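Local coordinates for protein glutamyl-tRNA(Gln) amidotransferase subunit B, mitochondrial (Saccharomyces cerevisiae, PDB 4N0H) that belongs to the GatB/GatE family and forms subunit B of a three-chain mitochondrial amidotransferase assembly, at residues S50-A55 against Q98-Q103; I117-E122 against K131-L136. All coordinates share one frame; numbering follows the deposited sequence.

How the contacts relate
Both contacts use strand 102-120, but at different ends. Contact 1 lies at its start, where the turn leading into it makes the touch. Contact 2 takes its last residues, paired with strand 130-142. The centres lie about 38 Å apart, on opposite sides of the centre of the chain. Contact 1 is buried, and two other protein chains of the assembly reach its residues. Two turns meet there through a side-chain amide, a proline and an alanine, with one weak hydrogen bond between them. Contact 2 is partly buried and meets no other protein chain. Four backbone hydrogen bonds hold it, with a mostly apolar face that also carries a lysine, and an exposed polar face.

Contact 1: residues S50-A55 against Q98-Q103; sequences SYYDIA and QPQGYQ
Q100 meets Y52 and A55, and P99 meets D53 and A55, where two type I beta turns face each other. One turn runs from Y52 to A55. The other runs from Q98 to G101 and leads into strand 102-120. Both belong to the GatB/GatE catalytic domain.

One hydrogen bond joins the segments. Q100 NE2 donates to Y52 O over 3.0 Å. The bond is weak, with an angle of only 129° at the hydrogen. Y52 O also accepts from A55 N at 2.8 Å, the bond that closes its own turn. Two donors therefore grip this carbonyl. The Q100 chain is bent at chi2 (81°), which brings CD to 3.6 Å from A55 CB.

The same amide nitrogen lies over one face of the Y52 ring. Q100 NE2 sits 3.6 Å above the ring plane, offset toward the rim and nearest to CE1. The amide and ring planes are 36° apart, and the two side chains cross at about a right angle. Y52 OH, close to that end of the ring, has a weak hydrogen bond with Q142.

Polar bonds also shape 50-55 itself. S50 OG accepts from D53 N at 3.1 Å, an ST motif. S50 N in turn gives its hydrogen to D53 OD2, which it meets from above the carboxylate plane. K29 and S34 are further partners of that oxygen. Just before the turn, the Y51 ring meets W135 of subunit F edge-to-face.

The rest is van der Waals contact. A55 CB points toward the other turn and touches P99 CB at 4.0 Å. Each residue also lies against a carbonyl oxygen: A55 CB is 3.6 Å from P99 O, and P99 CG is 3.4 Å from D53 O.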
# COMPACT_ATOMS: atom_id res chain seq x y z
N SER B 50 18.43 -2.21 -6.74
CA SER B 50 18.02 -0.89 -6.27
C SER B 50 17.54 -0.94 -4.83
O SER B 50 17.44 -2.02 -4.23
CB SER B 50 16.88 -0.38 -7.16
OG SER B 50 15.81 -1.32 -7.15
N TYR B 51 17.23 0.23 -4.27
CA TYR B 51 16.59 0.30 -2.97
C TYR B 51 15.31 -0.53 -2.98
O TYR B 51 15.01 -1.24 -2.02
CB TYR B 51 16.27 1.75 -2.59
CG TYR B 51 17.47 2.67 -2.50
CD1 TYR B 51 18.70 2.20 -2.04
CD2 TYR B 51 17.37 4.00 -2.87
CE1 TYR B 51 19.80 3.05 -1.95
CE2 TYR B 51 18.46 4.85 -2.79
CZ TYR B 51 19.67 4.38 -2.33
OH TYR B 51 20.73 5.24 -2.26
N TYR B 52 14.56 -0.44 -4.08
CA TYR B 52 13.31 -1.20 -4.20
C TYR B 52 13.55 -2.71 -4.24
O TYR B 52 12.79 -3.47 -3.63
CB TYR B 52 12.51 -0.78 -5.44
CG TYR B 52 11.34 -1.69 -5.71
CD1 TYR B 52 10.14 -1.53 -5.03
CD2 TYR B 52 11.44 -2.73 -6.64
CE1 TYR B 52 9.06 -2.38 -5.27
CE2 TYR B 52 10.38 -3.58 -6.88
CZ TYR B 52 9.19 -3.40 -6.20
OH TYR B 52 8.14 -4.25 -6.45
N ASP B 53 14.58 -3.14 -4.96
CA ASP B 53 14.87 -4.57 -5.08
C ASP B 53 15.15 -5.20 -3.71
O ASP B 53 14.87 -6.38 -3.49
CB ASP B 53 16.06 -4.82 -6.02
CG ASP B 53 15.77 -4.46 -7.46
OD1 ASP B 53 14.58 -4.38 -7.84
OD2 ASP B 53 16.73 -4.27 -8.23
N ILE B 54 15.71 -4.41 -2.80
CA ILE B 54 16.03 -4.89 -1.46
C ILE B 54 14.84 -4.66 -0.52
O ILE B 54 14.88 -4.98 0.67
CB ILE B 54 17.34 -4.22 -0.94
CG1 ILE B 54 18.43 -4.32 -2.01
CG2 ILE B 54 17.84 -4.87 0.35
CD1 ILE B 54 18.80 -5.74 -2.36
N ALA B 55 13.76 -4.12 -1.09
CA ALA B 55 12.52 -3.83 -0.35
C ALA B 55 12.75 -2.94 0.87
O ALA B 55 12.16 -3.16 1.93
CB ALA B 55 11.81 -5.13 0.04
N GLN B 98 12.40 -13.79 -1.51
CA GLN B 98 11.25 -12.92 -1.77
C GLN B 98 11.20 -11.75 -0.79
O GLN B 98 10.46 -11.77 0.19
CB GLN B 98 9.94 -13.72 -1.71
CG GLN B 98 8.70 -12.88 -1.96
CD GLN B 98 7.63 -13.63 -2.70
OE1 GLN B 98 6.62 -14.03 -2.12
NE2 GLN B 98 7.84 -13.82 -4.00
N PRO B 99 12.00 -10.71 -1.06
CA PRO B 99 12.25 -9.62 -0.09
C PRO B 99 11.01 -8.82 0.35
O PRO B 99 10.99 -8.35 1.49
CB PRO B 99 13.26 -8.73 -0.82
CG PRO B 99 13.12 -9.06 -2.27
CD PRO B 99 12.72 -10.50 -2.33
N GLN B 100 10.02 -8.66 -0.52
CA GLN B 100 8.80 -7.94 -0.13
C GLN B 100 7.87 -8.76 0.77
O GLN B 100 7.07 -8.21 1.52
CB GLN B 100 8.03 -7.44 -1.36
CG GLN B 100 8.48 -6.08 -1.88
CD GLN B 100 9.72 -6.14 -2.75
OE1 GLN B 100 10.16 -7.22 -3.14
NE2 GLN B 100 10.28 -4.97 -3.06
N GLY B 101 7.99 -10.09 0.70
CA GLY B 101 7.08 -10.95 1.43
C GLY B 101 5.87 -11.26 0.57
O GLY B 101 4.90 -11.87 1.01
N TYR B 102 5.94 -10.81 -0.68
CA TYR B 102 4.95 -11.15 -1.68
C TYR B 102 5.54 -10.98 -3.08
O TYR B 102 6.54 -10.30 -3.26
CB TYR B 102 3.67 -10.32 -1.52
CG TYR B 102 3.86 -8.81 -1.60
CD1 TYR B 102 3.95 -8.15 -2.82
CD2 TYR B 102 3.92 -8.04 -0.44
CE1 TYR B 102 4.11 -6.77 -2.89
CE2 TYR B 102 4.07 -6.66 -0.49
CZ TYR B 102 4.16 -6.03 -1.72
OH TYR B 102 4.32 -4.67 -1.77
N GLN B 103 4.91 -11.64 -4.05
CA GLN B 103 5.28 -11.51 -5.44
C GLN B 103 4.19 -10.73 -6.17
O GLN B 103 3.00 -10.97 -5.93
CB GLN B 103 5.43 -12.89 -6.08
CG GLN B 103 5.68 -12.87 -7.58
CD GLN B 103 5.41 -14.21 -8.24
OE1 GLN B 103 6.12 -14.61 -9.17
NE2 GLN B 103 4.39 -14.92 -7.77

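Contact 2: residues I117-E122 against K131-L136; sequences INLSKE and KEIGIL
The amide of N118 and the carboxylate of E132 lie side by side and point the same way, with their planes 60° apart. They are not stacked face on face. The amide touches its neighbour through its oxygen: N118 OD1 is 3.3 Å from E132 CB. The next nearest atom to that oxygen across the contact is E132 CA, at 4.0 Å. With CG anti to the carbonyl carbon (chi1 -69°), the N118 amide lies beside E132. Both side chains are exposed, on the same face of the sheet.

The backbones beneath are antiparallel neighbours, strands 102-120 and 130-142. They form a beta hairpin whose connection includes the short helix 121-124. N118 and E132 are a non-hydrogen-bonded pair. On either side of it are the hydrogen-bonded pairs I117 with I133 and L119 with K131. I117 N bonds to I133 O at 2.9 Å, and I133 N returns to I117 O at 2.8 Å. L119 N bonds to K131 O, and K131 N to L119 O, both at 2.7 Å. I117 O also takes a CA-H...O contact from E132 CA, at 3.5 Å. S120 is the N-cap of the helix that follows, and its OG bonds to L123 N.

I117, L119, K131 and I133 occupy the other face. L119 and I133 cross obliquely, with L119 CD1 3.9 Å from I133 CG1. Helix 181-197 lies against this face: F187 touches I117 and I133, and Q183 meets K131. The end of K131 leads away from strand 102-120, and its NZ bonds to D177 O.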
# COMPACT_ATOMS: atom_id res chain seq x y z
N ILE B 117 -1.30 -21.74 -30.79
CA ILE B 117 -0.14 -22.04 -31.62
C ILE B 117 -0.46 -23.24 -32.52
O ILE B 117 -0.91 -24.28 -32.04
CB ILE B 117 1.13 -22.31 -30.78
CG1 ILE B 117 1.65 -21.00 -30.19
CG2 ILE B 117 2.21 -22.95 -31.63
CD1 ILE B 117 3.02 -21.11 -29.55
N ASN B 118 -0.24 -23.07 -33.82
CA ASN B 118 -0.53 -24.12 -34.79
C ASN B 118 0.64 -25.07 -35.00
O ASN B 118 1.78 -24.63 -35.21
CB ASN B 118 -0.96 -23.51 -36.12
CG ASN B 118 -2.32 -22.85 -36.04
OD1 ASN B 118 -3.27 -23.43 -35.49
ND2 ASN B 118 -2.43 -21.64 -36.56
N LEU B 119 0.36 -26.36 -34.94
CA LEU B 119 1.36 -27.38 -35.21
C LEU B 119 0.92 -28.20 -36.42
O LEU B 119 -0.26 -28.50 -36.58
CB LEU B 119 1.54 -28.30 -34.00
CG LEU B 119 1.88 -27.63 -32.67
CD1 LEU B 119 1.91 -28.65 -31.54
CD2 LEU B 119 3.21 -26.89 -32.75
N SER B 120 1.88 -28.56 -37.28
CA SER B 120 1.58 -29.36 -38.46
C SER B 120 2.58 -30.50 -38.60
O SER B 120 3.73 -30.37 -38.19
CB SER B 120 1.59 -28.49 -39.72
OG SER B 120 2.89 -27.96 -39.95
N LYS B 121 2.14 -31.61 -39.20
CA LYS B 121 3.03 -32.73 -39.48
C LYS B 121 4.16 -32.28 -40.39
O LYS B 121 5.32 -32.65 -40.20
CB LYS B 121 2.26 -33.88 -40.14
CG LYS B 121 3.15 -34.92 -40.81
CD LYS B 121 2.70 -36.35 -40.52
CE LYS B 121 1.27 -36.60 -40.96
NZ LYS B 121 0.82 -37.97 -40.61
N GLU B 122 3.79 -31.48 -41.38
CA GLU B 122 4.72 -30.99 -42.39
C GLU B 122 5.92 -30.25 -41.81
O GLU B 122 7.04 -30.40 -42.30
CB GLU B 122 3.96 -30.08 -43.37
CG GLU B 122 4.84 -29.37 -44.39
CD GLU B 122 4.05 -28.38 -45.22
OE1 GLU B 122 4.68 -27.47 -45.81
OE2 GLU B 122 2.81 -28.51 -45.29
N LYS B 131 -2.64 -29.47 -35.87
CA LYS B 131 -3.05 -29.50 -34.47
C LYS B 131 -2.81 -28.15 -33.82
O LYS B 131 -1.67 -27.67 -33.76
CB LYS B 131 -2.28 -30.59 -33.73
CG LYS B 131 -2.43 -30.56 -32.22
CD LYS B 131 -3.82 -30.98 -31.77
CE LYS B 131 -3.84 -31.23 -30.27
NZ LYS B 131 -5.20 -31.57 -29.77
N GLU B 132 -3.88 -27.52 -33.33
CA GLU B 132 -3.73 -26.23 -32.66
C GLU B 132 -3.74 -26.38 -31.15
O GLU B 132 -4.53 -27.14 -30.59
CB GLU B 132 -4.79 -25.22 -33.14
CG GLU B 132 -6.13 -25.32 -32.44
CD GLU B 132 -6.99 -24.09 -32.65
OE1 GLU B 132 -7.47 -23.52 -31.64
OE2 GLU B 132 -7.18 -23.69 -33.82
N ILE B 133 -2.83 -25.67 -30.49
CA ILE B 133 -2.76 -25.65 -29.04
C ILE B 133 -3.27 -24.30 -28.54
O ILE B 133 -2.61 -23.28 -28.72
CB ILE B 133 -1.32 -25.85 -28.54
CG1 ILE B 133 -0.70 -27.11 -29.14
CG2 ILE B 133 -1.28 -25.89 -27.02
CD1 ILE B 133 -1.35 -28.39 -28.67
N GLY B 134 -4.44 -24.30 -27.91
CA GLY B 134 -5.02 -23.07 -27.40
C GLY B 134 -4.30 -22.50 -26.20
O GLY B 134 -3.77 -23.25 -25.36
N ILE B 135 -4.26 -21.18 -26.10
CA ILE B 135 -3.67 -20.50 -24.96
C ILE B 135 -4.77 -20.01 -24.02
O ILE B 135 -5.72 -19.37 -24.46
CB ILE B 135 -2.82 -19.29 -25.40
CG1 ILE B 135 -1.81 -19.71 -26.48
CG2 ILE B 135 -2.11 -18.66 -24.21
CD1 ILE B 135 -0.83 -20.78 -26.03
N LEU B 136 -4.63 -20.31 -22.74
CA LEU B 136 -5.60 -19.85 -21.74
C LEU B 136 -5.37 -18.37 -21.49
O LEU B 136 -6.27 -17.55 -21.70
CB LEU B 136 -5.42 -20.63 -20.43
CG LEU B 136 -6.59 -20.82 -19.46
CD1 LEU B 136 -6.08 -21.37 -18.14
CD2 LEU B 136 -7.40 -19.55 -19.23